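Local coordinates for BIFUNCTIONAL PROTEIN Proline utilization A (PutA) (PDB 5UX5), which catalyses both steps of proline oxidation to glutamate, joining an FAD-dependent proline dehydrogenase and an NAD-dependent aldehyde dehydrogenase in one polypeptide, at residues K294-K299 against G348-N353; G849-L854 against A871-G876. All coordinates share one frame; numbering follows the deposited sequence.

Interactions 1 and 2 lie in the two catalytic units of this bifunctional enzyme: 294-299 with 348-353 in the proline dehydrogenase barrel, 849-854 with 871-876 in the aldehyde dehydrogenase part. Their centres are 38 Å apart and their nearest atoms about 26 Å, so they do not touch. Both join parallel neighbouring strands, and in each the short axes lie at 17° to each other. In interaction 1 the last strand residues and the loops after them contribute seven residues to the FAD pocket. Interaction 2 contains none of the residues of the NAD pocket; its strand end is closed by an asparagine amide, and its outer neighbour is a strand from the C-terminal part of the chain.

Interaction 1 of 2, residues K294-K299 against G348-N353; sequences KIRLVK and GIASHN. With FAD (flavin-adenine dinucleotide), chain E.
Arg-296 pairs with Gly-348, and Leu-297 with Ile-349, in parallel register; the axes of 294-298 and 348-350 approach to 4.6 Å. Three backbone hydrogen bonds hold the pairing: Gly-348 N to Ile-295 O, Leu-297 N to Gly-348 O (2.7 Å) and Ala-350 N to Leu-297 O (2.9 Å).

Packing contacts flank this ladder. The aliphatic part of Lys-294, extended throughout, lies against the backbone of Gly-348, which has no side chain there, with CE 3.5 Å from Gly-348 N; its NZ is bound by Glu-376 and Asp-374. The apolar contact is Val-298 CG1 with Ala-350 CB at 3.7 Å, and CG1 also touches the flavin near N5. Leu-297 and Ile-349 point to the face opposite that of Arg-296, where they pack on helices 323-337 and 354-367.

Polar side chains turn to FAD. Arg-296 has CG anti to the backbone N (chi1 -176°) and bends at chi3, which carries NH1 to FAD N5; this bond is weak, at 124°, whereas NE makes a salt bridge with Glu-376. Further along, Lys-299 runs an extended chain past the pyrophosphate to place NZ 3.0 Å from FAD O2A, and Asp-327 supplies its salt bridge. Asn-353 ND2 reaches the same O2A. Ser-351 OG donates to FAD O1P at 2.6 Å and accepts from Asn-353 N, an ST turn, while His-352 N bonds FAD O2P. Asn-353 OD1 caps helix 354-367 through Ser-356 N.

Such binding at the C-terminal strand ends is characteristic of a TIM barrel. The chemistry divides along the cofactor: Val-298 and Ala-350 give the flavin an apolar bed beside the arginine, while each phosphate receives two donors from these segments. Lys-299, though shared with Asp-327, would be expected to offset part of the pyrophosphate charge.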
loop_
_atom_site.group_PDB
_atom_site.type_symbol
_atom_site.label_atom_id
_atom_site.label_comp_id
_atom_site.label_asym_id
_atom_site.label_seq_id
_atom_site.Cartn_x
_atom_site.Cartn_y
_atom_site.Cartn_z
ATOM N N LYS A 294 -11.469 -34.375 -1.287
ATOM C CA LYS A 294 -12.656 -33.767 -1.882
ATOM C C LYS A 294 -12.346 -32.332 -2.246
ATOM O O LYS A 294 -11.789 -31.591 -1.436
ATOM C CB LYS A 294 -13.870 -33.782 -0.956
ATOM C CG LYS A 294 -15.110 -33.154 -1.565
ATOM C CD LYS A 294 -16.316 -33.260 -0.645
ATOM C CE LYS A 294 -17.546 -32.562 -1.217
ATOM N NZ LYS A 294 -18.609 -32.331 -0.211
ATOM N N ILE A 295 -12.708 -31.941 -3.457
ATOM C CA ILE A 295 -12.571 -30.566 -3.904
ATOM C C ILE A 295 -13.955 -29.951 -3.953
ATOM O O ILE A 295 -14.884 -30.534 -4.518
ATOM C CB ILE A 295 -11.832 -30.513 -5.248
ATOM C CG1 ILE A 295 -10.380 -30.914 -4.955
ATOM C CG2 ILE A 295 -11.921 -29.123 -5.880
ATOM C CD1 ILE A 295 -9.545 -31.239 -6.092
ATOM N N ARG A 296 -14.119 -28.826 -3.276
ATOM C CA ARG A 296 -15.324 -28.020 -3.429
ATOM C C ARG A 296 -15.069 -27.026 -4.558
ATOM O O ARG A 296 -14.171 -26.176 -4.456
ATOM C CB ARG A 296 -15.686 -27.286 -2.135
ATOM C CG ARG A 296 -17.001 -26.518 -2.271
ATOM C CD ARG A 296 -17.187 -25.417 -1.248
ATOM N NE ARG A 296 -17.239 -25.930 0.106
ATOM C CZ ARG A 296 -16.986 -25.188 1.167
ATOM N NH1 ARG A 296 -16.652 -23.919 0.989
ATOM N NH2 ARG A 296 -17.040 -25.712 2.386
ATOM N N LEU A 297 -15.827 -27.150 -5.636
ATOM C CA LEU A 297 -15.727 -26.236 -6.762
ATOM C C LEU A 297 -16.637 -25.046 -6.522
ATOM O O LEU A 297 -17.852 -25.223 -6.411
ATOM C CB LEU A 297 -16.146 -26.934 -8.045
ATOM C CG LEU A 297 -15.059 -27.705 -8.748
ATOM C CD1 LEU A 297 -15.511 -27.911 -10.174
ATOM C CD2 LEU A 297 -13.805 -26.924 -8.658
ATOM N N VAL A 298 -16.060 -23.842 -6.462
ATOM C CA VAL A 298 -16.816 -22.596 -6.366
ATOM C C VAL A 298 -16.408 -21.714 -7.537
ATOM O O VAL A 298 -15.382 -21.941 -8.187
ATOM C CB VAL A 298 -16.593 -21.853 -5.025
ATOM C CG1 VAL A 298 -16.795 -22.788 -3.808
ATOM C CG2 VAL A 298 -15.226 -21.210 -4.994
ATOM N N LYS A 299 -17.241 -20.722 -7.845
ATOM C CA LYS A 299 -16.816 -19.817 -8.915
ATOM C C LYS A 299 -15.865 -18.747 -8.391
ATOM O O LYS A 299 -14.877 -18.422 -9.059
ATOM C CB LYS A 299 -18.030 -19.225 -9.647
ATOM C CG LYS A 299 -18.626 -20.232 -10.663
ATOM C CD LYS A 299 -19.984 -19.832 -11.273
ATOM C CE LYS A 299 -20.600 -21.034 -12.043
ATOM N NZ LYS A 299 -21.924 -20.799 -12.743
ATOM N N GLY A 348 -17.464 -31.492 -4.549
ATOM C CA GLY A 348 -18.621 -30.702 -4.187
ATOM C C GLY A 348 -18.812 -29.556 -5.173
ATOM O O GLY A 348 -17.984 -28.638 -5.228
ATOM N N ILE A 349 -19.871 -29.614 -5.979
ATOM C CA ILE A 349 -20.243 -28.493 -6.837
ATOM C C ILE A 349 -20.994 -27.488 -5.971
ATOM O O ILE A 349 -22.066 -27.787 -5.436
ATOM C CB ILE A 349 -21.092 -28.946 -8.043
ATOM C CG1 ILE A 349 -20.247 -29.229 -9.291
ATOM C CG2 ILE A 349 -22.088 -27.887 -8.433
ATOM C CD1 ILE A 349 -19.414 -30.428 -9.212
ATOM N N ALA A 350 -20.430 -26.296 -5.822
ATOM C CA ALA A 350 -20.992 -25.258 -4.963
ATOM C C ALA A 350 -21.509 -24.153 -5.876
ATOM O O ALA A 350 -20.766 -23.245 -6.254
ATOM C CB ALA A 350 -19.963 -24.719 -3.962
ATOM N N SER A 351 -22.781 -24.255 -6.257
ATOM C CA SER A 351 -23.380 -23.271 -7.144
ATOM C C SER A 351 -24.894 -23.296 -6.981
ATOM O O SER A 351 -25.484 -24.363 -6.785
ATOM C CB SER A 351 -23.006 -23.532 -8.607
ATOM O OG SER A 351 -23.634 -22.578 -9.454
ATOM N N HIS A 352 -25.515 -22.116 -7.048
ATOM C CA HIS A 352 -26.968 -22.016 -7.173
ATOM C C HIS A 352 -27.411 -21.868 -8.619
ATOM O O HIS A 352 -28.613 -21.745 -8.885
ATOM C CB HIS A 352 -27.513 -20.854 -6.343
ATOM C CG HIS A 352 -27.652 -21.175 -4.893
ATOM N ND1 HIS A 352 -28.671 -21.964 -4.403
ATOM C CD2 HIS A 352 -26.908 -20.809 -3.822
ATOM C CE1 HIS A 352 -28.543 -22.080 -3.092
ATOM N NE2 HIS A 352 -27.483 -21.388 -2.716
ATOM N N ASN A 353 -26.460 -21.854 -9.549
ATOM C CA ASN A 353 -26.755 -21.874 -10.971
ATOM C C ASN A 353 -27.230 -23.267 -11.369
ATOM O O ASN A 353 -26.437 -24.215 -11.397
ATOM C CB ASN A 353 -25.507 -21.477 -11.747
ATOM C CG ASN A 353 -25.769 -21.343 -13.212
ATOM O OD1 ASN A 353 -26.258 -22.272 -13.860
ATOM N ND2 ASN A 353 -25.457 -20.178 -13.748
HETATM P PA FAD E . -23.547 -17.274 -10.875
HETATM O O1A FAD E . -24.426 -16.009 -11.163
HETATM O O2A FAD E . -23.506 -18.348 -11.858
HETATM O O5B FAD E . -22.089 -17.081 -10.687
HETATM C C5B FAD E . -21.606 -15.861 -10.155
HETATM C C4B FAD E . -20.090 -15.908 -10.145
HETATM O O4B FAD E . -19.570 -15.606 -11.407
HETATM C C3B FAD E . -19.475 -14.917 -9.208
HETATM O O3B FAD E . -19.437 -15.290 -7.876
HETATM C C2B FAD E . -18.114 -14.748 -9.781
HETATM O O2B FAD E . -17.220 -15.654 -9.248
HETATM C C1B FAD E . -18.354 -14.908 -11.254
HETATM N N9A FAD E . -18.423 -13.637 -11.960
HETATM C C8A FAD E . -19.528 -12.802 -12.054
HETATM N N7A FAD E . -19.205 -11.706 -12.768
HETATM C C5A FAD E . -17.884 -11.762 -13.196
HETATM C C6A FAD E . -17.051 -10.926 -13.966
HETATM N N6A FAD E . -17.478 -9.651 -14.516
HETATM N N1A FAD E . -15.786 -11.312 -14.197
HETATM C C2A FAD E . -15.312 -12.493 -13.688
HETATM N N3A FAD E . -16.098 -13.326 -12.936
HETATM C C4A FAD E . -17.369 -12.999 -12.676
HETATM N N1 FAD E . -16.556 -18.565 -2.659
HETATM C C2 FAD E . -15.137 -18.558 -2.407
HETATM O O2 FAD E . -14.359 -17.633 -3.060
HETATM N N3 FAD E . -14.596 -19.441 -1.462
HETATM C C4 FAD E . -15.392 -20.366 -0.786
HETATM O O4 FAD E . -14.831 -21.238 0.132
HETATM C C4X FAD E . -16.839 -20.496 -1.154
HETATM N N5 FAD E . -17.650 -21.505 -0.647
HETATM C C5X FAD E . -18.986 -21.625 -1.052
HETATM C C6 FAD E . -19.815 -22.641 -0.540
HETATM C C7 FAD E . -21.138 -22.724 -0.959
HETATM C C7M FAD E . -22.048 -23.790 -0.425
HETATM C C8 FAD E . -21.643 -21.842 -1.882
HETATM C C8M FAD E . -23.065 -21.940 -2.330
HETATM C C9 FAD E . -20.833 -20.837 -2.390
HETATM C C9A FAD E . -19.517 -20.734 -1.978
HETATM N N10 FAD E . -18.712 -19.699 -2.536
HETATM C C10 FAD E . -17.367 -19.564 -2.134
HETATM C "C1'" FAD E . -19.307 -18.734 -3.480
HETATM C "C2'" FAD E . -19.082 -18.985 -4.947
HETATM O "O2'" FAD E . -17.742 -18.792 -5.227
HETATM C "C3'" FAD E . -20.002 -18.019 -5.723
HETATM O "O3'" FAD E . -19.599 -16.734 -5.444
HETATM C "C4'" FAD E . -21.511 -18.091 -5.460
HETATM O "O4'" FAD E . -21.934 -19.329 -5.015
HETATM C "C5'" FAD E . -22.371 -17.584 -6.640
HETATM O "O5'" FAD E . -22.024 -18.083 -7.926
HETATM P P FAD E . -22.963 -19.066 -8.809
HETATM O O1P FAD E . -22.306 -20.366 -9.411
HETATM O O2P FAD E . -24.166 -19.205 -7.799
HETATM O O3P FAD E . -23.916 -18.132 -9.728
#

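Interaction 2 of 2, residues G849-L854 against A871-G876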
loop_
_atom_site.group_PDB
_atom_site.type_symbol
_atom_site.label_atom_id
_atom_site.label_comp_id
_atom_site.label_asym_id
_atom_site.label_seq_id
_atom_site.Cartn_x
_atom_site.Cartn_y
_atom_site.Cartn_z
ATOM N N GLY A 849 -0.715 12.658 7.357
ATOM C CA GLY A 849 -1.845 12.589 8.271
ATOM C C GLY A 849 -3.039 11.913 7.624
ATOM O O GLY A 849 -3.218 11.995 6.403
ATOM N N GLY A 850 -3.854 11.224 8.415
ATOM C CA GLY A 850 -4.973 10.497 7.867
ATOM C C GLY A 850 -6.166 10.556 8.796
ATOM O O GLY A 850 -6.048 10.824 9.998
ATOM N N ILE A 851 -7.327 10.275 8.213
ATOM C CA ILE A 851 -8.549 10.098 8.984
ATOM C C ILE A 851 -9.208 8.802 8.540
ATOM O O ILE A 851 -9.125 8.384 7.377
ATOM C CB ILE A 851 -9.527 11.286 8.838
ATOM C CG1 ILE A 851 -10.721 11.128 9.767
ATOM C CG2 ILE A 851 -10.069 11.357 7.423
ATOM C CD1 ILE A 851 -11.668 12.315 9.753
ATOM N N HIS A 852 -9.831 8.139 9.488
ATOM C CA HIS A 852 -10.645 6.984 9.176
ATOM C C HIS A 852 -12.070 7.316 9.571
ATOM O O HIS A 852 -12.367 7.457 10.759
ATOM C CB HIS A 852 -10.124 5.746 9.891
ATOM C CG HIS A 852 -9.504 4.757 8.963
ATOM N ND1 HIS A 852 -10.235 3.752 8.356
ATOM C CD2 HIS A 852 -8.235 4.636 8.502
ATOM C CE1 HIS A 852 -9.436 3.041 7.577
ATOM N NE2 HIS A 852 -8.219 3.556 7.645
ATOM N N SER A 853 -12.942 7.439 8.575
ATOM C CA SER A 853 -14.347 7.709 8.832
ATOM C C SER A 853 -15.142 7.437 7.569
ATOM O O SER A 853 -14.720 7.818 6.477
ATOM C CB SER A 853 -14.566 9.145 9.287
ATOM O OG SER A 853 -15.953 9.415 9.323
ATOM N N LEU A 854 -16.267 6.742 7.705
ATOM C CA LEU A 854 -17.183 6.516 6.590
ATOM C C LEU A 854 -18.254 7.591 6.502
ATOM O O LEU A 854 -19.147 7.493 5.656
ATOM C CB LEU A 854 -17.821 5.129 6.712
ATOM C CG LEU A 854 -16.765 4.020 6.559
ATOM C CD1 LEU A 854 -17.354 2.615 6.415
ATOM C CD2 LEU A 854 -15.853 4.334 5.357
ATOM N N ALA A 871 -2.229 14.086 2.889
ATOM C CA ALA A 871 -3.450 13.631 3.549
ATOM C C ALA A 871 -3.972 12.328 2.916
ATOM O O ALA A 871 -3.881 12.123 1.702
ATOM C CB ALA A 871 -4.516 14.717 3.483
ATOM N N TYR A 872 -4.469 11.425 3.757
ATOM C CA TYR A 872 -4.996 10.131 3.327
ATOM C C TYR A 872 -6.326 9.911 4.015
ATOM O O TYR A 872 -6.515 10.318 5.164
ATOM C CB TYR A 872 -4.056 8.957 3.655
ATOM C CG TYR A 872 -2.686 9.072 3.038
ATOM C CD1 TYR A 872 -1.701 9.786 3.678
ATOM C CD2 TYR A 872 -2.368 8.457 1.820
ATOM C CE1 TYR A 872 -0.454 9.906 3.143
ATOM C CE2 TYR A 872 -1.087 8.574 1.275
ATOM C CZ TYR A 872 -0.143 9.320 1.956
ATOM O OH TYR A 872 1.151 9.486 1.514
ATOM N N ILE A 873 -7.255 9.282 3.315
ATOM C CA ILE A 873 -8.586 9.085 3.853
ATOM C C ILE A 873 -8.911 7.602 3.778
ATOM O O ILE A 873 -8.891 7.009 2.695
ATOM C CB ILE A 873 -9.604 9.962 3.110
ATOM C CG1 ILE A 873 -9.315 11.418 3.509
ATOM C CG2 ILE A 873 -11.019 9.567 3.445
ATOM C CD1 ILE A 873 -9.650 12.444 2.480
ATOM N N ASN A 874 -9.150 6.994 4.937
ATOM C CA ASN A 874 -9.487 5.571 5.023
ATOM C C ASN A 874 -8.442 4.684 4.339
ATOM O O ASN A 874 -8.769 3.740 3.628
ATOM C CB ASN A 874 -10.888 5.313 4.464
ATOM C CG ASN A 874 -11.960 6.012 5.254
ATOM O OD1 ASN A 874 -11.874 6.106 6.480
ATOM N ND2 ASN A 874 -12.986 6.483 4.574
ATOM N N ARG A 875 -7.169 4.978 4.575
ATOM C CA ARG A 875 -6.086 4.093 4.178
ATOM C C ARG A 875 -4.862 4.464 4.997
ATOM O O ARG A 875 -4.898 5.408 5.783
ATOM C CB ARG A 875 -5.819 4.196 2.687
ATOM C CG ARG A 875 -5.741 5.630 2.223
ATOM C CD ARG A 875 -4.826 5.722 1.042
ATOM N NE ARG A 875 -3.449 5.511 1.452
ATOM C CZ ARG A 875 -2.443 5.296 0.608
ATOM N NH1 ARG A 875 -2.667 5.250 -0.700
ATOM N NH2 ARG A 875 -1.214 5.123 1.066
ATOM N N GLY A 876 -3.773 3.708 4.811
ATOM C CA GLY A 876 -2.530 4.018 5.489
ATOM C C GLY A 876 -1.937 5.342 5.031
ATOM O O GLY A 876 -2.253 5.864 3.956
#
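Asn-874 meets Ser-853 and His-852 where the two strands end. Its amide bonds Ser-853 twice: OD1 accepts from Ser-853 N at 2.7 Å, in the carbonyl plane on a lone pair, and ND2 gives to Ser-853 O at 2.9 Å, which lies in the amide plane although ND2 stands above the carbonyl plane. The side chain thereby takes over where backbone pairing stops. Its CA sits over the centre of the His-852 ring, 3.6 Å from the centroid, a CH-pi contact, with ring and amide planes 59° apart.

Behind this end, the parallel ladder is made by Tyr-872 N to Gly-849 O, Ile-851 N to Tyr-872 O and Asn-874 N to Ile-851 O, the last nearly straight at 174°. Ile-851 CG2 and Ile-873 CG1 lie side by side, 4.0 Å apart.

In the second shell, Asp-712 holds His-852 through NE2, and Glu-858 holds Ser-853 through OG. Separately, Arg-875 braces the turn after Asn-874: NE and NH2 grip Gly-876 O side-on, and NH1 pairs with Glu-965.

The segments belong to a beta-alpha-beta unit: helix 856-865 links the strands and covers Ile-851 and Ile-873 with Trp-862. Helix 706-718 packs on His-852, strand 696-700 bonds Gly-850 from the far side, and strand 1056-1064 flanks 870-873.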